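Local coordinates for enoyl-acyl carrier protein reductase (Uncultured bacterium, PDB 6KIA) that acts as an enoyl-acyl carrier protein reductase that binds NADH, and is linked to resistance to the antibacterial triclosan, at residues A[145-151]-A[223-227]; A[238-242]-A[266-270]; A[283-289]-A[419-424]. One frame throughout, in Å; residues are numbered along the deposited sequence.

From the N terminus, contact 1 comes first: the end of helix 120-146 and the loop after it meet helix 221-229, closing a mostly helical excursion of 71 residues that includes strand 155-159. A short run then leads into strand 234-240, where contact 2 opens; its 23-residue loop ends on helix 263-278. That helix feeds strand 283-287, which opens contact 3 and pairs with strand 421-423 after 129 residues containing no strand. The three loops follow in series, neither nesting nor crossing. Contacts 2 and 3 touch through the same sheet and both reach NADH, whereas the centre of contact 1 lies about 27 Å from that of contact 2.

Contact 1: A[145-151]-A[223-227]; sequences LDGMIPD and IRARL
Helix 221-229 runs past the end of helix 120-146 and the loop that leaves it, with CA atoms closest at Asp146-Ile223 (6.0 Å) and Asp151-Leu227 (5.7 Å). The outgoing chain makes a type I turn from Asp146 to Ile149, then extends through Pro150 and Asp151. Ile223 points toward this loop; its branched aliphatic side chain suits a buried seam, placing CD1 4.1 Å from Leu145 CD2 and CG2 4.2 Å from Ile149 CD1. One helical turn on, Arg226 also points across. Its t, t, p side chain brings the guanidinium into a ring of acceptors lying near its plane. Arg226 NH2 and NE both donate to Asp146 OD1, at 2.9 and 3.1 Å; its NH1 and NH2 share Ile149 O, each at 2.9 Å; and its NH1 reaches Asp151 OD1 at 2.9 Å. Arginine fits because one planar group can serve two carboxylates and a carbonyl at once, giving a salt-bridge network that ties a helix to a loop. Leu227 closes the apolar seam with CD1 3.8 Å from Ile149 CG2, while its CD2 lies against the carbonyl Pro150 O at 3.4 Å. Beneath the salt-bridge network the hydrophobic side chains rest on the sheet: Leu145 touches Val23, Ile82 and Phe157 of three parallel strands, Ile149 meets Val21 and Leu227 meets Ala155, at the starting ends of strands 21-25 and 155-159.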
loop_
_atom_site.group_PDB
_atom_site.type_symbol
_atom_site.label_atom_id
_atom_site.label_comp_id
_atom_site.label_asym_id
_atom_site.label_seq_id
_atom_site.Cartn_x
_atom_site.Cartn_y
_atom_site.Cartn_z
ATOM N N LEU A 145 15.243 18.699 6.703
ATOM C CA LEU A 145 14.828 17.880 7.828
ATOM C C LEU A 145 15.933 17.760 8.879
ATOM O O LEU A 145 15.656 17.700 10.072
ATOM C CB LEU A 145 14.440 16.493 7.334
ATOM C CG LEU A 145 13.837 15.538 8.348
ATOM C CD1 LEU A 145 12.482 16.034 8.851
ATOM C CD2 LEU A 145 13.737 14.166 7.701
ATOM N N ASP A 146 17.182 17.695 8.424
ATOM C CA ASP A 146 18.307 17.519 9.339
ATOM C C ASP A 146 18.295 18.610 10.403
ATOM O O ASP A 146 18.549 18.345 11.573
ATOM C CB ASP A 146 19.638 17.527 8.575
ATOM C CG ASP A 146 20.825 17.305 9.485
ATOM O OD1 ASP A 146 21.002 16.163 9.975
ATOM O OD2 ASP A 146 21.586 18.268 9.700
ATOM N N GLY A 147 17.953 19.826 9.997
ATOM C CA GLY A 147 17.907 20.949 10.920
ATOM C C GLY A 147 16.763 20.881 11.907
ATOM O O GLY A 147 16.746 21.603 12.904
ATOM N N MET A 148 15.807 20.002 11.637
ATOM C CA MET A 148 14.617 19.862 12.469
ATOM C C MET A 148 14.671 18.719 13.490
ATOM O O MET A 148 13.804 18.629 14.356
ATOM C CB MET A 148 13.383 19.636 11.581
ATOM C CG MET A 148 13.225 20.610 10.442
ATOM S SD MET A 148 11.704 20.152 9.572
ATOM C CE MET A 148 11.924 21.002 8.019
ATOM N N ILE A 149 15.650 17.828 13.369
ATOM C CA ILE A 149 15.746 16.681 14.259
ATOM C C ILE A 149 16.980 16.844 15.164
ATOM O O ILE A 149 18.118 16.739 14.704
ATOM C CB ILE A 149 15.809 15.344 13.472
ATOM C CG1 ILE A 149 14.703 15.290 12.407
ATOM C CG2 ILE A 149 15.717 14.139 14.413
ATOM C CD1 ILE A 149 14.782 14.062 11.537
ATOM N N PRO A 150 16.760 17.129 16.460
ATOM C CA PRO A 150 17.939 17.428 17.294
ATOM C C PRO A 150 18.753 16.175 17.610
ATOM O O PRO A 150 18.224 15.052 17.531
ATOM C CB PRO A 150 17.331 18.027 18.571
ATOM C CG PRO A 150 15.906 17.462 18.627
ATOM C CD PRO A 150 15.483 17.248 17.196
ATOM N N ASP A 151 20.035 16.366 17.947
ATOM C CA ASP A 151 20.828 15.287 18.510
ATOM C C ASP A 151 20.068 14.650 19.655
ATOM O O ASP A 151 19.494 15.353 20.502
ATOM C CB ASP A 151 22.181 15.784 19.065
ATOM C CG ASP A 151 23.122 16.281 17.992
ATOM O OD1 ASP A 151 22.854 16.036 16.809
ATOM O OD2 ASP A 151 24.163 16.905 18.340
ATOM N N ILE A 223 21.662 11.923 8.507
ATOM C CA ILE A 223 20.802 12.085 9.671
ATOM C C ILE A 223 20.876 10.862 10.581
ATOM O O ILE A 223 21.041 10.985 11.803
ATOM C CB ILE A 223 19.323 12.318 9.243
ATOM C CG1 ILE A 223 19.186 13.655 8.514
ATOM C CG2 ILE A 223 18.414 12.283 10.451
ATOM C CD1 ILE A 223 17.811 13.873 7.860
ATOM N N ARG A 224 20.714 9.682 9.983
ATOM C CA ARG A 224 20.770 8.408 10.701
ATOM C C ARG A 224 22.065 8.294 11.515
ATOM O O ARG A 224 22.036 7.957 12.701
ATOM C CB ARG A 224 20.619 7.219 9.734
ATOM C CG ARG A 224 20.596 5.884 10.442
ATOM C CD ARG A 224 20.229 4.722 9.494
ATOM N NE ARG A 224 21.249 4.465 8.476
ATOM C CZ ARG A 224 21.120 4.768 7.185
ATOM N NH1 ARG A 224 20.010 5.350 6.739
ATOM N NH2 ARG A 224 22.107 4.495 6.334
ATOM N N ALA A 225 23.191 8.514 10.848
ATOM C CA ALA A 225 24.490 8.440 11.515
ATOM C C ALA A 225 24.588 9.413 12.695
ATOM O O ALA A 225 25.057 9.046 13.779
ATOM C CB ALA A 225 25.595 8.708 10.528
ATOM N N ARG A 226 24.123 10.642 12.495
ATOM C CA ARG A 226 24.276 11.641 13.544
ATOM C C ARG A 226 23.401 11.281 14.754
ATOM O O ARG A 226 23.830 11.411 15.918
ATOM C CB ARG A 226 23.958 13.050 13.010
ATOM C CG ARG A 226 23.716 14.111 14.095
ATOM C CD ARG A 226 23.430 15.492 13.517
ATOM N NE ARG A 226 22.163 15.568 12.787
ATOM C CZ ARG A 226 20.990 15.761 13.375
ATOM N NH1 ARG A 226 20.931 15.873 14.700
ATOM N NH2 ARG A 226 19.877 15.825 12.650
ATOM N N LEU A 227 22.196 10.779 14.485
ATOM C CA LEU A 227 21.307 10.384 15.568
ATOM C C LEU A 227 21.801 9.145 16.311
ATOM O O LEU A 227 21.718 9.058 17.530
ATOM C CB LEU A 227 19.885 10.118 15.027
ATOM C CG LEU A 227 19.148 11.330 14.432
ATOM C CD1 LEU A 227 17.737 10.915 14.005
ATOM C CD2 LEU A 227 19.094 12.514 15.388
#

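Contact 2: A[238-242]-A[266-270]; sequences AYGYH and KMRLE. With NAI (1,4-dihydronicotinamide adenine dinucleotide), chain D.
Strand 238-240 and helix 266-270 run at 136° between their N-to-C directions, their axes 9.3 Å apart at closest, with Gly240 and Lys266 the nearest CA pair at 6.1 Å. Ala238, extended, points its small CB toward the helix, where Leu269 CD2 packs at 4.1 Å. Tyr239 offers its carbonyl instead: Lys266 NZ donates to Tyr239 O at 2.8 Å, while the ring leads away and CB lies 3.3 Å from NAI O4D. Lys266 (m, m, t, t) stretches so that its NZ also donates to NAI O2D at 2.8 Å and NAI O3D at 3.0 Å, consistent with the ribose-binding role of the lysine in short-chain dehydrogenases and reductases. Strand 234-240 and helix 263-278, followed by strand 283-287, form a beta-alpha-beta crossover of a Rossmann-like fold, and the cofactor lies at the strand's C-terminal end. There Gly240 O comes within 3.1 Å of NAI C6N, and glycine fits because a CB would collide with Asn287 OD1 and Val285 CG1 of the neighbouring strand. Tyr241 sets CB 3.5 Å from NAI C5N and, with chi1 t, sends its hydroxyl to Glu290; its carbonyl O meets Lys266 CB at 3.4 Å. His242 (chi1 t) turns toward the helix, where ND1 donates to Glu270 OE2 at 2.7 Å, a histidine-carboxylate hydrogen bond, and Met267 SD sits 4.5 Å obliquely from the centroid of the His242 ring.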
loop_
_atom_site.group_PDB
_atom_site.type_symbol
_atom_site.label_atom_id
_atom_site.label_comp_id
_atom_site.label_asym_id
_atom_site.label_seq_id
_atom_site.Cartn_x
_atom_site.Cartn_y
_atom_site.Cartn_z
ATOM N N ALA A 238 7.713 0.412 5.865
ATOM C CA ALA A 238 7.062 0.517 4.570
ATOM C C ALA A 238 5.831 -0.367 4.610
ATOM O O ALA A 238 5.786 -1.350 5.349
ATOM C CB ALA A 238 7.990 0.092 3.417
ATOM N N TYR A 239 4.840 -0.018 3.805
ATOM C CA TYR A 239 3.639 -0.835 3.667
ATOM C C TYR A 239 3.837 -1.776 2.490
ATOM O O TYR A 239 3.991 -1.328 1.358
ATOM C CB TYR A 239 2.395 0.030 3.457
ATOM C CG TYR A 239 1.950 0.792 4.686
ATOM C CD1 TYR A 239 1.061 0.222 5.598
ATOM C CD2 TYR A 239 2.418 2.088 4.930
ATOM C CE1 TYR A 239 0.657 0.914 6.723
ATOM C CE2 TYR A 239 2.019 2.778 6.064
ATOM C CZ TYR A 239 1.142 2.194 6.933
ATOM O OH TYR A 239 0.740 2.874 8.063
ATOM N N GLY A 240 3.858 -3.073 2.762
ATOM C CA GLY A 240 4.023 -4.027 1.690
ATOM C C GLY A 240 2.706 -4.701 1.417
ATOM O O GLY A 240 1.806 -4.664 2.252
ATOM N N TYR A 241 2.580 -5.296 0.230
ATOM C CA TYR A 241 1.510 -6.283 0.020
ATOM C C TYR A 241 2.151 -7.535 -0.574
ATOM O O TYR A 241 2.909 -7.437 -1.538
ATOM C CB TYR A 241 0.403 -5.785 -0.912
ATOM C CG TYR A 241 -0.650 -6.865 -1.093
ATOM C CD1 TYR A 241 -1.471 -7.229 -0.031
ATOM C CD2 TYR A 241 -0.784 -7.545 -2.303
ATOM C CE1 TYR A 241 -2.408 -8.232 -0.158
ATOM C CE2 TYR A 241 -1.729 -8.545 -2.447
ATOM C CZ TYR A 241 -2.544 -8.882 -1.383
ATOM O OH TYR A 241 -3.496 -9.889 -1.499
ATOM N N HIS A 242 1.883 -8.690 0.045
ATOM C CA HIS A 242 2.455 -9.947 -0.438
ATOM C C HIS A 242 1.518 -11.071 -0.041
ATOM O O HIS A 242 1.941 -12.109 0.488
ATOM C CB HIS A 242 3.862 -10.165 0.136
ATOM C CG HIS A 242 4.677 -11.166 -0.626
ATOM N ND1 HIS A 242 6.056 -11.197 -0.572
ATOM C CD2 HIS A 242 4.307 -12.173 -1.454
ATOM C CE1 HIS A 242 6.502 -12.167 -1.356
ATOM N NE2 HIS A 242 5.462 -12.778 -1.898
ATOM N N LYS A 266 6.842 -5.015 -5.129
ATOM C CA LYS A 266 6.742 -5.243 -3.679
ATOM C C LYS A 266 7.823 -6.243 -3.212
ATOM O O LYS A 266 8.294 -6.161 -2.081
ATOM C CB LYS A 266 5.350 -5.746 -3.285
ATOM C CG LYS A 266 4.241 -4.661 -3.381
ATOM C CD LYS A 266 4.548 -3.506 -2.401
ATOM C CE LYS A 266 3.367 -2.539 -2.312
ATOM N NZ LYS A 266 3.612 -1.346 -1.442
ATOM N N MET A 267 8.194 -7.205 -4.063
ATOM C CA MET A 267 9.260 -8.119 -3.633
ATOM C C MET A 267 10.629 -7.432 -3.697
ATOM O O MET A 267 11.536 -7.728 -2.898
ATOM C CB MET A 267 9.233 -9.409 -4.453
ATOM C CG MET A 267 8.077 -10.288 -4.011
ATOM S SD MET A 267 8.001 -11.884 -4.888
ATOM C CE MET A 267 7.561 -11.341 -6.526
ATOM N N ARG A 268 10.770 -6.478 -4.607
ATOM C CA ARG A 268 11.996 -5.692 -4.641
ATOM C C ARG A 268 12.092 -4.796 -3.395
ATOM O O ARG A 268 13.164 -4.626 -2.811
ATOM C CB ARG A 268 12.051 -4.840 -5.904
ATOM C CG ARG A 268 13.352 -4.083 -6.075
ATOM C CD ARG A 268 13.381 -3.319 -7.393
ATOM N NE ARG A 268 14.673 -2.670 -7.581
ATOM C CZ ARG A 268 15.738 -3.260 -8.119
ATOM N NH1 ARG A 268 15.665 -4.507 -8.570
ATOM N NH2 ARG A 268 16.872 -2.589 -8.224
ATOM N N LEU A 269 10.950 -4.271 -2.969
ATOM C CA LEU A 269 10.861 -3.505 -1.724
ATOM C C LEU A 269 11.333 -4.335 -0.527
ATOM O O LEU A 269 12.136 -3.867 0.304
ATOM C CB LEU A 269 9.420 -3.033 -1.507
ATOM C CG LEU A 269 9.105 -2.271 -0.217
ATOM C CD1 LEU A 269 9.719 -0.868 -0.278
ATOM C CD2 LEU A 269 7.590 -2.216 0.007
ATOM N N GLU A 270 10.841 -5.566 -0.450
ATOM C CA GLU A 270 11.292 -6.496 0.586
ATOM C C GLU A 270 12.808 -6.696 0.540
ATOM O O GLU A 270 13.483 -6.648 1.574
ATOM C CB GLU A 270 10.591 -7.839 0.440
ATOM C CG GLU A 270 9.117 -7.774 0.756
ATOM C CD GLU A 270 8.391 -9.040 0.383
ATOM O OE1 GLU A 270 8.953 -9.846 -0.394
ATOM O OE2 GLU A 270 7.249 -9.209 0.837
HETATM P PA NAI D . -3.161 5.736 -0.943
HETATM O O1A NAI D . -3.788 6.476 0.198
HETATM O O2A NAI D . -3.605 6.123 -2.341
HETATM O O5B NAI D . -1.586 5.868 -0.774
HETATM C C5B NAI D . -0.755 5.872 -1.917
HETATM C C4B NAI D . 0.576 6.495 -1.397
HETATM O O4B NAI D . 1.566 6.389 -2.588
HETATM C C3B NAI D . 0.465 7.738 -1.094
HETATM O O3B NAI D . 1.245 8.094 0.120
HETATM C C2B NAI D . 1.054 8.549 -2.410
HETATM O O2B NAI D . 1.404 9.928 -2.019
HETATM C C1B NAI D . 2.054 7.828 -2.782
HETATM N N9A NAI D . 2.263 7.898 -4.243
HETATM C C8A NAI D . 1.563 7.496 -5.318
HETATM N N7A NAI D . 2.246 7.838 -6.408
HETATM C C5A NAI D . 3.386 8.449 -6.007
HETATM C C6A NAI D . 4.399 8.978 -6.793
HETATM N N6A NAI D . 4.607 9.066 -8.212
HETATM N N1A NAI D . 5.446 9.550 -6.177
HETATM C C2A NAI D . 5.494 9.613 -4.810
HETATM N N3A NAI D . 4.482 9.081 -4.027
HETATM C C4A NAI D . 3.416 8.499 -4.660
HETATM O O3 NAI D . -3.452 4.111 -0.833
HETATM P PN NAI D . -2.823 3.021 0.176
HETATM O O1N NAI D . -3.069 3.422 1.598
HETATM O O2N NAI D . -3.518 1.731 -0.228
HETATM O O5D NAI D . -1.259 2.944 -0.126
HETATM C C5D NAI D . -0.296 3.148 0.894
HETATM C C4D NAI D . 0.638 1.916 0.909
HETATM O O4D NAI D . -0.042 0.878 1.355
HETATM C C3D NAI D . 1.068 1.547 -0.509
HETATM O O3D NAI D . 2.434 1.319 -0.597
HETATM C C2D NAI D . 0.313 0.216 -0.720
HETATM O O2D NAI D . 0.958 -0.539 -1.805
HETATM C C1D NAI D . 0.356 -0.359 0.454
HETATM N N1N NAI D . -0.643 -1.413 0.630
HETATM C C2N NAI D . -1.950 -1.257 0.220
HETATM C C3N NAI D . -2.854 -2.319 0.356
HETATM C C7N NAI D . -4.318 -2.166 -0.055
HETATM O O7N NAI D . -5.024 -3.155 -0.235
HETATM N N7N NAI D . -4.852 -0.861 -0.215
HETATM C C4N NAI D . -2.475 -3.529 0.917
HETATM C C5N NAI D . -1.159 -3.659 1.377
HETATM C C6N NAI D . -0.254 -2.602 1.225
#

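Contact 3: A[283-289]-A[419-424]; sequences ATVYNCP and GPVLWL. With NAI (1,4-dihydronicotinamide adenine dinucleotide), chain D.
Asn287 overlaps one face of the Trp423 indole: its CB stands 3.6 Å above the centroid of the five-membered ring in a CH-pi contact and its ND2, hydrogen-bonded to Glu270, tips down to 3.3 Å from Trp423 CZ2. Both are chi1 m and leave the same sheet face. These residues end a parallel ladder pairing Val285-Val421, Tyr286-Leu422 and Asn287-Trp423, segment axes 4.6 Å apart at 20°; beta-branched valines suit its extended backbone. The bonds alternate: Val285 N to Pro420 O 2.8 Å, Leu422 N to Val285 O 2.9 Å, Asn287 N to Leu422 O 2.7 Å and Leu424 N to Asn287 O 2.9 Å. Thr284 OG1 donates to Gly419 O at 2.9 Å, and a water bridges Asn287 O (2.8 Å) and Leu424 O (2.9 Å). Pro289 O approaches NAI C4N at 3.3 Å. Strand 283-287 sits between strands 234-240 and 421-423, Val285 facing helix 263-278 and the Tyr286 ring, its hydroxyl bonded to Ser414, packing with Leu422 and Leu424 against helix 394-413.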
loop_
_atom_site.group_PDB
_atom_site.type_symbol
_atom_site.label_atom_id
_atom_site.label_comp_id
_atom_site.label_asym_id
_atom_site.label_seq_id
_atom_site.Cartn_x
_atom_site.Cartn_y
_atom_site.Cartn_z
ATOM N N ALA A 283 15.096 -1.302 9.104
ATOM C CA ALA A 283 14.074 -1.080 8.081
ATOM C C ALA A 283 13.179 -2.314 7.992
ATOM O O ALA A 283 13.681 -3.434 7.869
ATOM C CB ALA A 283 14.736 -0.777 6.732
ATOM N N THR A 284 11.861 -2.118 8.073
ATOM C CA THR A 284 10.925 -3.221 8.079
ATOM C C THR A 284 9.776 -2.949 7.100
ATOM O O THR A 284 9.131 -1.892 7.150
ATOM C CB THR A 284 10.362 -3.475 9.498
ATOM O OG1 THR A 284 11.446 -3.782 10.407
ATOM C CG2 THR A 284 9.348 -4.636 9.500
ATOM N N VAL A 285 9.533 -3.908 6.218
ATOM C CA VAL A 285 8.335 -3.905 5.385
ATOM C C VAL A 285 7.249 -4.666 6.101
ATOM O O VAL A 285 7.447 -5.815 6.503
ATOM C CB VAL A 285 8.573 -4.566 4.010
ATOM C CG1 VAL A 285 7.252 -4.705 3.244
ATOM C CG2 VAL A 285 9.606 -3.769 3.209
ATOM N N TYR A 286 6.102 -4.025 6.277
ATOM C CA TYR A 286 4.965 -4.685 6.902
ATOM C C TYR A 286 4.005 -5.082 5.822
ATOM O O TYR A 286 3.382 -4.221 5.205
ATOM C CB TYR A 286 4.292 -3.763 7.936
ATOM C CG TYR A 286 5.175 -3.468 9.135
ATOM C CD1 TYR A 286 6.066 -2.387 9.127
ATOM C CD2 TYR A 286 5.147 -4.288 10.241
ATOM C CE1 TYR A 286 6.877 -2.136 10.221
ATOM C CE2 TYR A 286 5.955 -4.045 11.341
ATOM C CZ TYR A 286 6.799 -2.982 11.330
ATOM O OH TYR A 286 7.589 -2.769 12.450
ATOM N N ASN A 287 3.911 -6.385 5.572
ATOM C CA ASN A 287 2.981 -6.893 4.554
ATOM C C ASN A 287 1.573 -6.944 5.124
ATOM O O ASN A 287 1.249 -7.778 5.992
ATOM C CB ASN A 287 3.429 -8.256 4.034
ATOM C CG ASN A 287 4.562 -8.141 3.035
ATOM O OD1 ASN A 287 4.591 -7.210 2.204
ATOM N ND2 ASN A 287 5.529 -9.063 3.117
ATOM N N CYS A 288 0.757 -5.996 4.684
ATOM C CA CYS A 288 -0.555 -5.737 5.301
ATOM C C CYS A 288 -1.719 -6.310 4.512
ATOM O O CYS A 288 -1.566 -6.606 3.327
ATOM C CB CYS A 288 -0.746 -4.226 5.474
ATOM S SG CYS A 288 0.383 -3.486 6.721
ATOM N N PRO A 289 -2.896 -6.440 5.141
ATOM C CA PRO A 289 -4.040 -7.025 4.412
ATOM C C PRO A 289 -4.613 -6.208 3.264
ATOM O O PRO A 289 -4.430 -5.001 3.166
ATOM C CB PRO A 289 -5.117 -7.138 5.497
ATOM C CG PRO A 289 -4.381 -7.206 6.759
ATOM C CD PRO A 289 -3.214 -6.260 6.569
ATOM N N GLY A 419 12.251 -8.242 12.479
ATOM C CA GLY A 419 12.956 -8.505 11.242
ATOM C C GLY A 419 12.645 -7.514 10.141
ATOM O O GLY A 419 11.828 -6.620 10.322
ATOM N N PRO A 420 13.289 -7.682 8.987
ATOM C CA PRO A 420 13.127 -6.735 7.880
ATOM C C PRO A 420 11.785 -6.854 7.138
ATOM O O PRO A 420 11.424 -5.915 6.429
ATOM C CB PRO A 420 14.292 -7.097 6.948
ATOM C CG PRO A 420 14.588 -8.525 7.243
ATOM C CD PRO A 420 14.312 -8.710 8.703
ATOM N N VAL A 421 11.122 -8.003 7.236
ATOM C CA VAL A 421 9.857 -8.243 6.536
ATOM C C VAL A 421 8.916 -9.025 7.437
ATOM O O VAL A 421 9.252 -10.126 7.900
ATOM C CB VAL A 421 10.057 -9.026 5.207
ATOM C CG1 VAL A 421 8.732 -9.113 4.463
ATOM C CG2 VAL A 421 11.139 -8.394 4.318
ATOM N N LEU A 422 7.749 -8.448 7.721
ATOM C CA LEU A 422 6.796 -9.040 8.640
ATOM C C LEU A 422 5.387 -8.957 8.078
ATOM O O LEU A 422 4.968 -7.899 7.602
ATOM C CB LEU A 422 6.837 -8.341 10.000
ATOM C CG LEU A 422 8.168 -8.412 10.756
ATOM C CD1 LEU A 422 8.125 -7.511 11.990
ATOM C CD2 LEU A 422 8.415 -9.874 11.136
ATOM N N TRP A 423 4.664 -10.062 8.144
ATOM C CA TRP A 423 3.258 -10.060 7.744
ATOM C C TRP A 423 2.352 -9.723 8.930
ATOM O O TRP A 423 2.465 -10.331 10.014
ATOM C CB TRP A 423 2.851 -11.420 7.162
ATOM C CG TRP A 423 3.020 -11.636 5.687
ATOM C CD1 TRP A 423 2.020 -11.712 4.750
ATOM C CD2 TRP A 423 4.249 -11.862 4.975
ATOM N NE1 TRP A 423 2.547 -11.989 3.520
ATOM C CE2 TRP A 423 3.913 -12.058 3.614
ATOM C CE3 TRP A 423 5.593 -11.900 5.349
ATOM C CZ2 TRP A 423 4.877 -12.301 2.631
ATOM C CZ3 TRP A 423 6.556 -12.157 4.359
ATOM C CH2 TRP A 423 6.194 -12.347 3.026
ATOM N N LEU A 424 1.428 -8.787 8.704
ATOM C CA LEU A 424 0.344 -8.506 9.636
ATOM C C LEU A 424 -0.918 -9.109 9.033
ATOM O O LEU A 424 -1.532 -8.504 8.155
ATOM C CB LEU A 424 0.178 -6.993 9.839
ATOM C CG LEU A 424 1.461 -6.251 10.246
ATOM C CD1 LEU A 424 1.161 -4.777 10.453
ATOM C CD2 LEU A 424 2.011 -6.866 11.540
HETATM P PA NAI D . -3.161 5.736 -0.943
HETATM O O1A NAI D . -3.788 6.476 0.198
HETATM O O2A NAI D . -3.605 6.123 -2.341
HETATM O O5B NAI D . -1.586 5.868 -0.774
HETATM C C5B NAI D . -0.755 5.872 -1.917
HETATM C C4B NAI D . 0.576 6.495 -1.397
HETATM O O4B NAI D . 1.566 6.389 -2.588
HETATM C C3B NAI D . 0.465 7.738 -1.094
HETATM O O3B NAI D . 1.245 8.094 0.120
HETATM C C2B NAI D . 1.054 8.549 -2.410
HETATM O O2B NAI D . 1.404 9.928 -2.019
HETATM C C1B NAI D . 2.054 7.828 -2.782
HETATM N N9A NAI D . 2.263 7.898 -4.243
HETATM C C8A NAI D . 1.563 7.496 -5.318
HETATM N N7A NAI D . 2.246 7.838 -6.408
HETATM C C5A NAI D . 3.386 8.449 -6.007
HETATM C C6A NAI D . 4.399 8.978 -6.793
HETATM N N6A NAI D . 4.607 9.066 -8.212
HETATM N N1A NAI D . 5.446 9.550 -6.177
HETATM C C2A NAI D . 5.494 9.613 -4.810
HETATM N N3A NAI D . 4.482 9.081 -4.027
HETATM C C4A NAI D . 3.416 8.499 -4.660
HETATM O O3 NAI D . -3.452 4.111 -0.833
HETATM P PN NAI D . -2.823 3.021 0.176
HETATM O O1N NAI D . -3.069 3.422 1.598
HETATM O O2N NAI D . -3.518 1.731 -0.228
HETATM O O5D NAI D . -1.259 2.944 -0.126
HETATM C C5D NAI D . -0.296 3.148 0.894
HETATM C C4D NAI D . 0.638 1.916 0.909
HETATM O O4D NAI D . -0.042 0.878 1.355
HETATM C C3D NAI D . 1.068 1.547 -0.509
HETATM O O3D NAI D . 2.434 1.319 -0.597
HETATM C C2D NAI D . 0.313 0.216 -0.720
HETATM O O2D NAI D . 0.958 -0.539 -1.805
HETATM C C1D NAI D . 0.356 -0.359 0.454
HETATM N N1N NAI D . -0.643 -1.413 0.630
HETATM C C2N NAI D . -1.950 -1.257 0.220
HETATM C C3N NAI D . -2.854 -2.319 0.356
HETATM C C7N NAI D . -4.318 -2.166 -0.055
HETATM O O7N NAI D . -5.024 -3.155 -0.235
HETATM N N7N NAI D . -4.852 -0.861 -0.215
HETATM C C4N NAI D . -2.475 -3.529 0.917
HETATM C C5N NAI D . -1.159 -3.659 1.377
HETATM C C6N NAI D . -0.254 -2.602 1.225
HETATM O O HOH W 1 -0.949 -9.425 5.471
#